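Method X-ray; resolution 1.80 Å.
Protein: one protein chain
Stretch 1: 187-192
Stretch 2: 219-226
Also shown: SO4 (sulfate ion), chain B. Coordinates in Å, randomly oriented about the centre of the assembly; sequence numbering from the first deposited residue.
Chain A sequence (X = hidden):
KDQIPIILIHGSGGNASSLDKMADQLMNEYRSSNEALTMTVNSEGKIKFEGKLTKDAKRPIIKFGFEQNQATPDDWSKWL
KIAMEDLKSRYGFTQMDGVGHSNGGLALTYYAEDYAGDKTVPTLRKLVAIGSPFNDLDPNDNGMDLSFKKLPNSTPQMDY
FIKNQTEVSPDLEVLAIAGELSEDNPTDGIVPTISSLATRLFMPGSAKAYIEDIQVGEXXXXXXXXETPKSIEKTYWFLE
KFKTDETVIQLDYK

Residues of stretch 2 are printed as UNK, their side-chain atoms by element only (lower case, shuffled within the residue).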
# COMPACT_ATOMS: atom_id res chain seq x y z
N THR A 187 13.82 -0.85 13.87
CA THR A 187 12.76 -1.81 13.59
C THR A 187 11.46 -1.16 14.04
O THR A 187 11.48 -0.30 14.91
CB THR A 187 12.97 -3.13 14.32
OG1 THR A 187 11.88 -4.04 14.06
CG2 THR A 187 13.12 -2.90 15.79
N ASP A 188 10.35 -1.56 13.44
CA ASP A 188 9.04 -1.22 14.01
C ASP A 188 8.51 -2.20 15.05
O ASP A 188 7.38 -2.07 15.50
CB ASP A 188 8.02 -0.95 12.90
CG ASP A 188 7.53 -2.19 12.18
OD1 ASP A 188 7.82 -3.35 12.60
OD2 ASP A 188 6.82 -1.99 11.14
N GLY A 189 9.35 -3.18 15.44
CA GLY A 189 9.01 -4.18 16.40
C GLY A 189 8.87 -5.53 15.71
O GLY A 189 9.05 -6.59 16.33
N ILE A 190 8.55 -5.50 14.41
CA ILE A 190 8.35 -6.71 13.61
C ILE A 190 9.21 -6.65 12.33
O ILE A 190 9.93 -7.62 12.01
CB ILE A 190 6.88 -6.89 13.23
CG1 ILE A 190 6.05 -7.20 14.49
CG2 ILE A 190 6.70 -8.08 12.22
CD1 ILE A 190 6.26 -8.61 15.02
N VAL A 191 9.14 -5.51 11.67
CA VAL A 191 9.82 -5.27 10.39
C VAL A 191 11.03 -4.32 10.58
O VAL A 191 10.85 -3.19 11.06
CB VAL A 191 8.83 -4.66 9.36
CG1 VAL A 191 9.54 -4.36 7.95
CG2 VAL A 191 7.56 -5.55 9.17
N PRO A 192 12.21 -4.72 10.10
CA PRO A 192 13.33 -3.77 10.07
C PRO A 192 12.94 -2.55 9.24
O PRO A 192 12.35 -2.65 8.16
CB PRO A 192 14.48 -4.58 9.43
CG PRO A 192 14.09 -6.00 9.65
CD PRO A 192 12.60 -6.03 9.58
N UNK A 219 5.64 4.82 19.78
CA UNK A 219 4.30 4.83 19.14
C UNK A 219 4.25 4.33 17.69
O UNK A 219 3.16 4.16 17.13
c UNK A 219 3.62 6.20 19.24
o UNK A 219 5.34 7.13 17.78
c UNK A 219 4.41 7.35 18.60
o UNK A 219 4.10 8.52 18.96
N UNK A 220 5.42 4.11 17.08
CA UNK A 220 5.50 3.70 15.69
C UNK A 220 5.51 2.20 15.54
O UNK A 220 6.05 1.67 14.56
c UNK A 220 6.74 4.32 15.03
N UNK A 221 4.93 1.49 16.50
CA UNK A 221 4.99 0.03 16.47
C UNK A 221 4.17 -0.55 15.34
O UNK A 221 3.15 -0.00 14.95
c UNK A 221 4.55 -0.59 17.79
c UNK A 221 5.58 -0.28 18.87
c UNK A 221 3.16 -0.14 18.19
N UNK A 222 4.64 -1.67 14.82
CA UNK A 222 4.12 -2.30 13.61
C UNK A 222 2.60 -2.44 13.61
O UNK A 222 1.95 -2.07 12.64
c UNK A 222 4.41 -4.33 12.13
n UNK A 222 4.88 -3.81 10.93
c UNK A 222 4.42 -4.55 9.94
n UNK A 222 3.68 -5.53 10.44
c UNK A 222 3.67 -5.42 11.81
c UNK A 222 4.73 -3.71 13.44
N UNK A 223 2.07 -2.98 14.70
CA UNK A 223 0.69 -3.46 14.78
C UNK A 223 -0.34 -2.32 14.55
O UNK A 223 -1.44 -2.57 14.03
c UNK A 223 1.16 -5.47 16.29
o UNK A 223 3.34 -4.43 16.78
n UNK A 223 3.17 -6.68 17.05
c UNK A 223 0.47 -4.12 16.14
c UNK A 223 2.66 -5.46 16.72
N UNK A 224 0.04 -1.11 14.94
CA UNK A 224 -0.85 0.05 14.87
C UNK A 224 -0.32 1.20 13.99
O UNK A 224 -0.79 2.35 14.06
c UNK A 224 -1.19 0.52 16.30
o UNK A 224 0.00 0.74 17.07
c UNK A 224 -2.04 -0.57 16.98
N UNK A 225 0.69 0.91 13.18
CA UNK A 225 1.34 1.98 12.42
C UNK A 225 0.38 2.69 11.42
O UNK A 225 0.52 3.87 11.13
c UNK A 225 3.48 2.45 10.98
c UNK A 225 4.07 3.46 11.96
c UNK A 225 2.58 1.42 11.68
c UNK A 225 4.59 1.69 10.16
N UNK A 226 -0.57 1.93 10.90
CA UNK A 226 -1.67 2.46 10.04
C UNK A 226 -2.72 3.31 10.80
O UNK A 226 -3.63 3.86 10.15
c UNK A 226 -3.28 -1.01 11.95
c UNK A 226 -2.35 1.32 9.34
c UNK A 226 -3.05 0.39 10.27
c UNK A 226 -4.35 0.01 10.33
n UNK A 226 -2.40 -0.28 11.28
n UNK A 226 -4.47 -0.85 11.41
S SO4 B . 2.39 -8.53 8.07
O1 SO4 B . 3.59 -8.09 7.32
O2 SO4 B . 2.34 -7.90 9.38
O3 SO4 B . 1.16 -8.14 7.37
O4 SO4 B . 2.48 -10.01 8.22

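Position 219 carries two carbons, the second bearing two oxygens: a carboxylate one carbon from the backbone, so Asp 219. It lies out of reach of stretch 1 and faces solvent.

Position 220 has a single side-chain carbon, which makes it Ala 220. Its CB points sideways, and its part in the contact is through the backbone: O of Ala 220 lies 3.7 Å from CB of Asp 188, buried there without a polar partner anywhere in the model.

At position 221 one carbon carries two more, the beta-branched pattern of Val 221. The side chain points away overall, yet the backbone comes close, with CA of Val 221 3.3 Å from O of Asp 188 in a CA-H...O contact.

Position 222 shows one carbon leading to a five-membered ring of three carbons and two nitrogens, which is His 222. One ring nitrogen of His 222, ND1, donates to OD2 of Asp 188 at 2.7 Å; the other, NE2, donates to O2 of the sulfate at 2.9 Å. With both nitrogens donating, the ring is read as protonated, a state well suited to lying between two anions. Ile 190 covers one face, its CB 4.1 Å from the centroid of the His 222 ring, while CG2 of Val 191 approaches CE1 of His 222 obliquely at 3.4 Å.

Position 223 has three carbons, the third carrying one oxygen and one nitrogen: an amide, Gln 223. CB points sideways, but the end comes nearer, leaving NE2 of Gln 223 3.9 Å from CG1 of Ile 190.

Position 224 has one carbon bearing an oxygen and a carbon, hence Thr 224, which does not reach stretch 1.

Position 225 has four carbons forked at the second, Leu 225. Its CA-to-CB bond points toward stretch 1, and the buried side chain packs loosely behind the carboxylate, CD2 of Leu 225 being 4.4 Å from OD2 of Asp 188.

Position 226 repeats the carbon-plus-imidazole pattern, His 226, but it is too distant to take part; its NE2 is hydrogen-bonded elsewhere in the structure.

The rule here is one acid organising both sides. OD1 of Asp 188 accepts from N of Ile 190 at 2.9 Å and from N of Val 191 at 2.7 Å, bracing its own loop, while OD2 takes the imidazole. The backbone adds a second tie, N of His 222 donating to O of Asp 188 at 2.9 Å. Gly 189, at phi 110°, makes the turn where a CB would jam against the preceding carbonyl.

Stretch 2 (219-226) DAVHQTLH
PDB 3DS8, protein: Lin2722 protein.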